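Local coordinates for protein HIAXHD3 (Humicola insolens, PDB 3ZXK) that releases arabinofuranose side chains, probably from xylan, as an exo-acting glycoside hydrolase of family 43, at residues R62-S67 against W131-T136; Q238-N243 against I274-P279; T466-T471 against M498-R503. All blocks are in the same frame, centred on the assembly; numbering follows the deposited sequence.

Contact 1 (R62-S67 against W131-T136); sequences RLNFGS and WQHTAT
His133 lies on strand 132-137, an outermost strand of a four-stranded antiparallel sheet that forms one blade of the family 43 beta-propeller, and the loop residue Asn64 reaches over its imidazole. The amide nitrogen does all the touching: Asn64 ND2 stands 3.2 Å above the ring plane, over the centre of the ring. The nearest single ring atom is also a nitrogen, with Asn64 ND2 3.2 Å from His133 ND1, but the angle is too poor for a hydrogen bond between them. Because the amide plane is turned 69° from the ring plane, this is an amino group placed on a pi face rather than two flat groups stacked. The other end of the amide is held by the same blade, Asn64 OD1 bonding to the indole NE1 of Trp110, and His133 in turn packs against the Trp110 ring.

His133 swings its ring out with CG opposite the backbone N (chi1 179°), and its far edge is tied back along its own strand. There His133 NE2 and Thr136 OG1 lie 3.0 Å apart, a hydrogen bond in the plane of the ring, with a weak one from His133 NE2 to Ala135 O beside it. Between His133 and Thr136, residues Thr134 and Ala135 both face Leu109 on strand 106-113, which makes a classic beta bulge in the outer strand of the blade.

Contact 2 (Q238-N243 against I274-P279); sequences QGPLAN and IPVVAP
The loop 238-243 runs past strand 274-279 with its backbone well separated from it, the closest alpha carbons being Pro240 CA and Val276 CA at 7.7 Å, so that side chains alone bridge the space. A cis peptide bond joins Gly239 to Pro240, and Gly239 itself has a positive phi (83°), which favours glycine; after this bend both Pro240 and Leu241 start out toward the strand.

Two apolar pairs make the contact. In the first, Pro240 and Val276 reach straight at each other: the ring carbon Pro240 CG meets the methyl Val276 CG1 at 3.6 Å, and Pro240 CD lies a little further from that methyl, at 4.1 Å. Val276 offers this branch because CG1 sits opposite its own carbonyl carbon (chi1 -65°). The second pair is a single methyl touch, Leu241 CD2 against Ile274 CD1 at 3.8 Å, and here the two side chains cross at about a right angle. Ile274 holds its CG1 arm extended, with chi2 at -177°, which carries the terminal methyl out to the leucine. Ile274 and Val276 are two residues apart on the strand and present their side chains to the loop, whereas Val277, the next residue, points its side chain away from the loop.

Strand 273-282 lies between strands 260-267 and 288-290 in a four-stranded antiparallel sheet. Ile274 and Val276 make backbone hydrogen bonds to Met266 and Ala264 of strand 260-267, and the side chains of Pro240 and Val276 both touch Met266. On the loop side, Asn10 and Trp298 pack against Pro240.

Contact 3 (T466-T471 against M498-R503); sequences TPAFGT and MTNSWR. With AHR (alpha-L-arabinofuranose), chain C; XYP (beta-D-xylopyranose), chain B.
Phe469 turns the edge of its ring to both partners in 498-503. Near the ring plane, Phe469 CD1 meets the backbone Asn500 O at 3.6 Å and Phe469 CZ meets Trp502 CD1 at 3.9 Å; the two aromatic side chains cross obliquely. Trp502, with CG between its backbone N and carbonyl carbon (chi1 61°), lays one indole face against the sugars. Arabinose C5 sits 3.7 Å above that plane and xylose C5 3.8 Å, both toward the rim, while the aliphatic CG of Arg503 backs the opposite face. Shortening Trp502 to an alanine is likely to take away the flat surface under the arabinose and xylose C5 atoms and to leave the Phe469 edge without its aromatic neighbour.

Further back, the Asn500 amide packs on Ala468, its OD1 3.5 Å from Ala468 CB. Asn500 ND2 bonds to Thr473 O and to a water that also donates to Thr471 O, fixing the amide beside the type II turn from Ala468 to Thr471.

Both loops belong to the concanavalin A-like beta-sandwich: 466-471 connects the adjacent strands 457-464 and 476-482. The loop 498-503 follows the outermost strand 490-497 of the same sheet, leading to strand 509-516 of another.

How the contacts relate
Contacts 2 and 3 meet directly, their centres about 16 Å apart, although one lies in the family 43 range and the other in the concanavalin A-like range. Asn243 O is 2.9 Å from Phe469 N, a probable hydrogen bond, so the two domains join here beside the glycan pocket. Contact 3 supplies Phe469 and Trp502 to that pocket; contact 2 lies further from the sugar, the side chain of Ile274 being about 11 Å from the bound arabinose. Arg273, just before 274-279, bonds this sugar together with His248 and Asp267. Contact 1 is remote, on the opposite side of the chain's centre, its own centre about 34 Å from that of contact 2 and about 33 Å from that of contact 3.

Contact 1 (R62-S67 against W131-T136)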
loop_
_atom_site.group_PDB
_atom_site.type_symbol
_atom_site.label_atom_id
_atom_site.label_comp_id
_atom_site.label_asym_id
_atom_site.label_seq_id
_atom_site.Cartn_x
_atom_site.Cartn_y
_atom_site.Cartn_z
ATOM N N ARG A 62 -6.982 -1.558 -12.597
ATOM C CA ARG A 62 -6.835 -3.009 -12.772
ATOM C C ARG A 62 -5.448 -3.181 -13.350
ATOM O O ARG A 62 -5.072 -2.433 -14.251
ATOM C CB ARG A 62 -7.886 -3.569 -13.724
ATOM C CG ARG A 62 -7.765 -5.063 -13.969
ATOM C CD ARG A 62 -8.939 -5.558 -14.800
ATOM N NE ARG A 62 -8.835 -6.997 -15.056
ATOM C CZ ARG A 62 -9.358 -7.936 -14.276
ATOM N NH1 ARG A 62 -10.067 -7.593 -13.194
ATOM N NH2 ARG A 62 -9.172 -9.219 -14.581
ATOM N N LEU A 63 -4.689 -4.147 -12.847
ATOM C CA LEU A 63 -3.291 -4.304 -13.237
ATOM C C LEU A 63 -3.270 -4.803 -14.668
ATOM O O LEU A 63 -3.898 -5.790 -14.978
ATOM C CB LEU A 63 -2.579 -5.287 -12.284
ATOM C CG LEU A 63 -2.777 -4.964 -10.780
ATOM C CD1 LEU A 63 -1.920 -5.885 -9.914
ATOM C CD2 LEU A 63 -2.428 -3.513 -10.459
ATOM N N ASN A 64 -2.535 -4.117 -15.540
ATOM C CA ASN A 64 -2.460 -4.452 -16.962
ATOM C C ASN A 64 -1.072 -4.899 -17.406
ATOM O O ASN A 64 -0.662 -4.667 -18.547
ATOM C CB ASN A 64 -2.919 -3.245 -17.794
ATOM C CG ASN A 64 -1.972 -2.041 -17.683
ATOM O OD1 ASN A 64 -1.500 -1.686 -16.591
ATOM N ND2 ASN A 64 -1.724 -1.388 -18.819
ATOM N N PHE A 65 -0.377 -5.582 -16.523
ATOM C CA PHE A 65 1.033 -5.863 -16.726
ATOM C C PHE A 65 1.302 -7.261 -17.255
ATOM O O PHE A 65 2.461 -7.650 -17.426
ATOM C CB PHE A 65 1.802 -5.665 -15.429
ATOM C CG PHE A 65 1.440 -4.409 -14.687
ATOM C CD1 PHE A 65 1.491 -3.179 -15.338
ATOM C CD2 PHE A 65 1.070 -4.446 -13.341
ATOM C CE1 PHE A 65 1.189 -1.996 -14.665
ATOM C CE2 PHE A 65 0.765 -3.261 -12.665
ATOM C CZ PHE A 65 0.796 -2.041 -13.330
ATOM N N GLY A 66 0.251 -8.027 -17.523
ATOM C CA GLY A 66 0.424 -9.387 -18.016
ATOM C C GLY A 66 -0.591 -10.350 -17.447
ATOM O O GLY A 66 -1.255 -10.072 -16.443
ATOM N N SER A 67 -0.717 -11.502 -18.096
ATOM C CA SER A 67 -1.773 -12.454 -17.751
ATOM C C SER A 67 -1.589 -13.084 -16.367
ATOM O O SER A 67 -2.556 -13.500 -15.755
ATOM C CB SER A 67 -1.907 -13.532 -18.826
ATOM O OG SER A 67 -0.663 -14.163 -19.066
ATOM N N TRP A 131 -8.733 6.977 -14.249
ATOM C CA TRP A 131 -7.386 6.601 -14.675
ATOM C C TRP A 131 -7.404 5.695 -15.872
ATOM O O TRP A 131 -8.163 4.732 -15.907
ATOM C CB TRP A 131 -6.721 5.878 -13.510
ATOM C CG TRP A 131 -6.496 6.774 -12.330
ATOM C CD1 TRP A 131 -7.356 7.030 -11.248
ATOM C CD2 TRP A 131 -5.310 7.579 -12.085
ATOM N NE1 TRP A 131 -6.771 7.899 -10.377
ATOM C CE2 TRP A 131 -5.542 8.272 -10.818
ATOM C CE3 TRP A 131 -4.100 7.767 -12.760
ATOM C CZ2 TRP A 131 -4.591 9.153 -10.274
ATOM C CZ3 TRP A 131 -3.134 8.631 -12.202
ATOM C CH2 TRP A 131 -3.383 9.314 -10.990
ATOM N N GLN A 132 -6.563 6.004 -16.867
ATOM C CA GLN A 132 -6.483 5.169 -18.071
ATOM C C GLN A 132 -5.033 4.909 -18.393
ATOM O O GLN A 132 -4.175 5.771 -18.150
ATOM C CB GLN A 132 -7.104 5.890 -19.279
ATOM C CG GLN A 132 -8.550 6.353 -19.113
ATOM C CD GLN A 132 -9.548 5.226 -19.148
ATOM O OE1 GLN A 132 -9.306 4.165 -19.750
ATOM N NE2 GLN A 132 -10.703 5.447 -18.515
ATOM N N HIS A 133 -4.762 3.752 -18.990
ATOM C CA HIS A 133 -3.428 3.424 -19.478
ATOM C C HIS A 133 -3.114 4.268 -20.707
ATOM O O HIS A 133 -3.842 4.225 -21.701
ATOM C CB HIS A 133 -3.390 1.948 -19.799
ATOM C CG HIS A 133 -2.079 1.484 -20.344
ATOM N ND1 HIS A 133 -1.990 0.603 -21.358
ATOM C CD2 HIS A 133 -0.787 1.844 -20.013
ATOM C CE1 HIS A 133 -0.697 0.384 -21.645
ATOM N NE2 HIS A 133 0.043 1.148 -20.828
ATOM N N THR A 134 -2.036 5.031 -20.637
ATOM C CA THR A 134 -1.765 6.074 -21.615
ATOM C C THR A 134 -0.547 5.727 -22.491
ATOM O O THR A 134 -0.496 6.070 -23.678
ATOM C CB THR A 134 -1.616 7.445 -20.886
ATOM O OG1 THR A 134 -2.839 7.765 -20.199
ATOM C CG2 THR A 134 -1.229 8.578 -21.839
ATOM N N ALA A 135 0.432 5.046 -21.919
ATOM C CA ALA A 135 1.598 4.646 -22.713
ATOM C C ALA A 135 2.352 3.524 -22.046
ATOM O O ALA A 135 2.136 3.231 -20.852
ATOM C CB ALA A 135 2.519 5.846 -22.982
ATOM N N THR A 136 3.202 2.869 -22.836
ATOM C CA THR A 136 4.149 1.911 -22.313
ATOM C C THR A 136 5.483 2.319 -22.954
ATOM O O THR A 136 5.550 2.573 -24.163
ATOM C CB THR A 136 3.777 0.441 -22.678
ATOM O OG1 THR A 136 2.468 0.124 -22.183
ATOM C CG2 THR A 136 4.794 -0.554 -22.099
#

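Contact 2 (Q238-N243 against I274-P279)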
loop_
_atom_site.group_PDB
_atom_site.type_symbol
_atom_site.label_atom_id
_atom_site.label_comp_id
_atom_site.label_asym_id
_atom_site.label_seq_id
_atom_site.Cartn_x
_atom_site.Cartn_y
_atom_site.Cartn_z
ATOM N N GLN A 238 18.495 7.394 14.588
ATOM C CA GLN A 238 17.650 6.745 15.588
ATOM C C GLN A 238 16.290 7.436 15.682
ATOM O O GLN A 238 16.205 8.645 15.466
ATOM C CB GLN A 238 18.352 6.719 16.955
ATOM C CG GLN A 238 19.591 5.833 17.007
ATOM C CD GLN A 238 19.275 4.348 16.839
ATOM O OE1 GLN A 238 18.289 3.840 17.389
ATOM N NE2 GLN A 238 20.120 3.638 16.086
ATOM N N GLY A 239 15.245 6.668 16.007
ATOM C CA GLY A 239 13.868 7.186 16.098
ATOM C C GLY A 239 13.176 7.258 14.740
ATOM O O GLY A 239 13.795 7.073 13.709
ATOM N N PRO A 240 11.879 7.554 14.733
ATOM C CA PRO A 240 11.110 7.899 15.911
ATOM C C PRO A 240 10.353 6.716 16.516
ATOM O O PRO A 240 9.549 6.909 17.429
ATOM C CB PRO A 240 10.107 8.916 15.348
ATOM C CG PRO A 240 9.808 8.367 13.981
ATOM C CD PRO A 240 11.157 7.891 13.487
ATOM N N LEU A 241 10.580 5.514 15.990
ATOM C CA LEU A 241 9.875 4.330 16.465
ATOM C C LEU A 241 10.905 3.227 16.698
ATOM O O LEU A 241 11.872 3.123 15.934
ATOM C CB LEU A 241 8.832 3.915 15.415
ATOM C CG LEU A 241 7.717 2.892 15.628
ATOM C CD1 LEU A 241 6.761 3.324 16.731
ATOM C CD2 LEU A 241 6.947 2.719 14.324
ATOM N N ALA A 242 10.740 2.435 17.763
ATOM C CA ALA A 242 11.651 1.313 18.019
ATOM C C ALA A 242 11.302 0.093 17.157
ATOM O O ALA A 242 10.141 -0.100 16.760
ATOM C CB ALA A 242 11.629 0.929 19.501
ATOM N N ASN A 243 12.300 -0.756 16.904
ATOM C CA ASN A 243 12.082 -2.079 16.283
ATOM C C ASN A 243 11.436 -1.996 14.930
ATOM O O ASN A 243 10.646 -2.857 14.573
ATOM C CB ASN A 243 11.287 -3.028 17.206
ATOM C CG ASN A 243 11.843 -3.063 18.596
ATOM O OD1 ASN A 243 11.120 -2.886 19.592
ATOM N ND2 ASN A 243 13.126 -3.282 18.685
ATOM N N ILE A 274 5.728 2.225 7.074
ATOM C CA ILE A 274 4.833 3.292 7.480
ATOM C C ILE A 274 5.535 4.653 7.491
ATOM O O ILE A 274 6.717 4.751 7.796
ATOM C CB ILE A 274 4.157 2.955 8.849
ATOM C CG1 ILE A 274 5.165 3.028 10.009
ATOM C CG2 ILE A 274 3.464 1.583 8.773
ATOM C CD1 ILE A 274 4.560 2.647 11.350
ATOM N N PRO A 275 4.796 5.725 7.170
ATOM C CA PRO A 275 5.461 7.014 7.007
ATOM C C PRO A 275 5.712 7.794 8.298
ATOM O O PRO A 275 4.882 7.780 9.219
ATOM C CB PRO A 275 4.480 7.814 6.128
ATOM C CG PRO A 275 3.137 7.218 6.420
ATOM C CD PRO A 275 3.397 5.747 6.683
ATOM N N VAL A 276 6.864 8.458 8.317
ATOM C CA VAL A 276 7.259 9.382 9.401
ATOM C C VAL A 276 7.675 10.701 8.737
ATOM O O VAL A 276 8.149 10.712 7.602
ATOM C CB VAL A 276 8.404 8.797 10.275
ATOM C CG1 VAL A 276 7.906 7.557 11.017
ATOM C CG2 VAL A 276 9.595 8.420 9.422
ATOM N N VAL A 277 7.494 11.809 9.463
ATOM C CA VAL A 277 7.707 13.167 8.927
ATOM C C VAL A 277 8.647 13.952 9.842
ATOM O O VAL A 277 8.519 13.899 11.068
ATOM C CB VAL A 277 6.356 13.917 8.778
ATOM C CG1 VAL A 277 6.568 15.304 8.176
ATOM C CG2 VAL A 277 5.414 13.128 7.861
ATOM N N ALA A 278 9.625 14.623 9.240
ATOM C CA ALA A 278 10.471 15.615 9.951
ATOM C C ALA A 278 10.596 16.931 9.157
ATOM O O ALA A 278 10.586 16.923 7.943
ATOM C CB ALA A 278 11.843 15.039 10.230
ATOM N N PRO A 279 10.763 18.054 9.851
ATOM C CA PRO A 279 11.084 19.281 9.128
ATOM C C PRO A 279 12.502 19.256 8.543
ATOM O O PRO A 279 13.400 18.550 9.055
ATOM C CB PRO A 279 11.007 20.368 10.203
ATOM C CG PRO A 279 10.534 19.683 11.445
ATOM C CD PRO A 279 10.865 18.230 11.305
#

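Contact 3 (T466-T471 against M498-R503)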
loop_
_atom_site.group_PDB
_atom_site.type_symbol
_atom_site.label_atom_id
_atom_site.label_comp_id
_atom_site.label_asym_id
_atom_site.label_seq_id
_atom_site.Cartn_x
_atom_site.Cartn_y
_atom_site.Cartn_z
ATOM N N THR A 466 2.574 -4.570 16.473
ATOM C CA THR A 466 3.622 -3.781 17.140
ATOM C C THR A 466 4.985 -4.147 16.526
ATOM O O THR A 466 5.290 -5.329 16.416
ATOM C CB THR A 466 3.651 -4.081 18.655
ATOM O OG1 THR A 466 2.358 -3.813 19.215
ATOM C CG2 THR A 466 4.697 -3.213 19.370
ATOM N N PRO A 467 5.778 -3.160 16.061
ATOM C CA PRO A 467 7.009 -3.482 15.336
ATOM C C PRO A 467 7.921 -4.442 16.107
ATOM O O PRO A 467 8.094 -4.338 17.329
ATOM C CB PRO A 467 7.651 -2.111 15.104
ATOM C CG PRO A 467 6.474 -1.211 14.993
ATOM C CD PRO A 467 5.503 -1.712 16.020
ATOM N N ALA A 468 8.482 -5.383 15.365
ATOM C CA ALA A 468 9.382 -6.385 15.967
ATOM C C ALA A 468 10.549 -6.651 15.033
ATOM O O ALA A 468 11.239 -7.646 15.176
ATOM C CB ALA A 468 8.630 -7.672 16.304
ATOM N N PHE A 469 10.791 -5.723 14.105
ATOM C CA PHE A 469 11.812 -5.931 13.086
ATOM C C PHE A 469 13.188 -5.923 13.741
ATOM O O PHE A 469 13.505 -5.052 14.550
ATOM C CB PHE A 469 11.715 -4.804 12.053
ATOM C CG PHE A 469 12.409 -5.089 10.753
ATOM C CD1 PHE A 469 12.109 -6.238 10.001
ATOM C CD2 PHE A 469 13.302 -4.170 10.241
ATOM C CE1 PHE A 469 12.725 -6.465 8.771
ATOM C CE2 PHE A 469 13.919 -4.384 9.019
ATOM C CZ PHE A 469 13.629 -5.528 8.280
ATOM N N GLY A 470 13.993 -6.919 13.390
ATOM C CA GLY A 470 15.351 -7.043 13.939
ATOM C C GLY A 470 15.407 -7.687 15.329
ATOM O O GLY A 470 16.493 -7.873 15.877
ATOM N N THR A 471 14.250 -7.981 15.916
ATOM C CA THR A 471 14.192 -8.674 17.215
ATOM C C THR A 471 14.040 -10.181 17.053
ATOM O O THR A 471 13.870 -10.676 15.932
ATOM C CB THR A 471 13.031 -8.165 18.100
ATOM O OG1 THR A 471 11.786 -8.748 17.673
ATOM C CG2 THR A 471 12.955 -6.619 18.072
ATOM N N MET A 498 3.298 -14.514 13.947
ATOM C CA MET A 498 3.414 -13.801 12.667
ATOM C C MET A 498 4.856 -13.619 12.253
ATOM O O MET A 498 5.731 -13.364 13.098
ATOM C CB MET A 498 2.740 -12.449 12.778
ATOM C CG MET A 498 1.292 -12.562 13.216
ATOM S SD MET A 498 0.728 -11.092 14.086
ATOM C CE MET A 498 0.804 -9.948 12.713
ATOM N N THR A 499 5.136 -13.730 10.948
ATOM C CA THR A 499 6.520 -13.523 10.489
ATOM C C THR A 499 6.990 -12.056 10.553
ATOM O O THR A 499 6.200 -11.139 10.305
ATOM C CB THR A 499 6.754 -14.090 9.075
ATOM O OG1 THR A 499 8.153 -14.001 8.776
ATOM C CG2 THR A 499 5.919 -13.338 8.043
ATOM N N ASN A 500 8.276 -11.847 10.882
ATOM C CA ASN A 500 8.920 -10.515 10.790
ATOM C C ASN A 500 9.753 -10.330 9.525
ATOM O O ASN A 500 10.388 -9.283 9.361
ATOM C CB ASN A 500 9.821 -10.237 11.999
ATOM C CG ASN A 500 9.037 -10.099 13.275
ATOM O OD1 ASN A 500 7.983 -9.438 13.308
ATOM N ND2 ASN A 500 9.522 -10.755 14.339
ATOM N N SER A 501 9.741 -11.319 8.629
ATOM C CA SER A 501 10.511 -11.245 7.404
ATOM C C SER A 501 10.021 -10.097 6.522
ATOM O O SER A 501 8.812 -9.821 6.442
ATOM C CB SER A 501 10.360 -12.539 6.624
ATOM O OG SER A 501 11.060 -12.465 5.388
ATOM N N TRP A 502 10.962 -9.474 5.836
ATOM C CA TRP A 502 10.672 -8.403 4.893
ATOM C C TRP A 502 10.504 -8.878 3.487
ATOM O O TRP A 502 10.073 -8.115 2.660
ATOM C CB TRP A 502 11.753 -7.326 4.970
ATOM C CG TRP A 502 13.141 -7.799 4.638
ATOM C CD1 TRP A 502 14.149 -8.168 5.516
ATOM C CD2 TRP A 502 13.732 -7.942 3.297
ATOM N NE1 TRP A 502 15.291 -8.543 4.827
ATOM C CE2 TRP A 502 15.102 -8.422 3.492
ATOM C CE3 TRP A 502 13.272 -7.724 1.995
ATOM C CZ2 TRP A 502 15.964 -8.648 2.418
ATOM C CZ3 TRP A 502 14.137 -7.973 0.928
ATOM C CH2 TRP A 502 15.451 -8.423 1.134
ATOM N N ARG A 503 10.820 -10.139 3.185
ATOM C CA ARG A 503 10.896 -10.569 1.783
ATOM C C ARG A 503 9.618 -10.464 0.938
ATOM O O ARG A 503 9.694 -10.174 -0.259
ATOM C CB ARG A 503 11.538 -11.956 1.673
ATOM C CG ARG A 503 12.971 -11.971 2.201
ATOM C CD ARG A 503 13.777 -13.175 1.756
ATOM N NE ARG A 503 15.140 -13.107 2.287
ATOM C CZ ARG A 503 16.173 -12.522 1.680
ATOM N NH1 ARG A 503 16.024 -11.940 0.497
ATOM N NH2 ARG A 503 17.372 -12.524 2.260
HETATM O O5 AHR C . 14.636 -3.558 5.183
HETATM C C5 AHR C . 13.551 -4.018 4.352
HETATM C C4 AHR C . 13.548 -3.345 2.976
HETATM O O4 AHR C . 14.769 -3.605 2.288
HETATM C C3 AHR C . 13.478 -1.822 2.947
HETATM O O3 AHR C . 12.158 -1.322 3.100
HETATM C C2 AHR C . 14.004 -1.449 1.588
HETATM O O2 AHR C . 14.735 -0.208 1.616
HETATM C C1 AHR C . 14.947 -2.594 1.279
HETATM O O1 XYP B . 19.938 -6.178 5.507
HETATM C C1 XYP B . 19.366 -5.442 4.420
HETATM C C2 XYP B . 20.090 -5.725 3.098
HETATM C C3 XYP B . 19.465 -4.871 1.994
HETATM C C4 XYP B . 17.975 -5.194 1.896
HETATM C C5 XYP B . 17.291 -5.077 3.267
HETATM O O2 XYP B . 21.488 -5.439 3.194
HETATM O O3 XYP B . 20.102 -5.103 0.727
HETATM O O4 XYP B . 17.366 -4.332 0.922
HETATM O O5 XYP B . 17.989 -5.812 4.287
HETATM O O HOH W 1 11.791 -12.504 14.558
#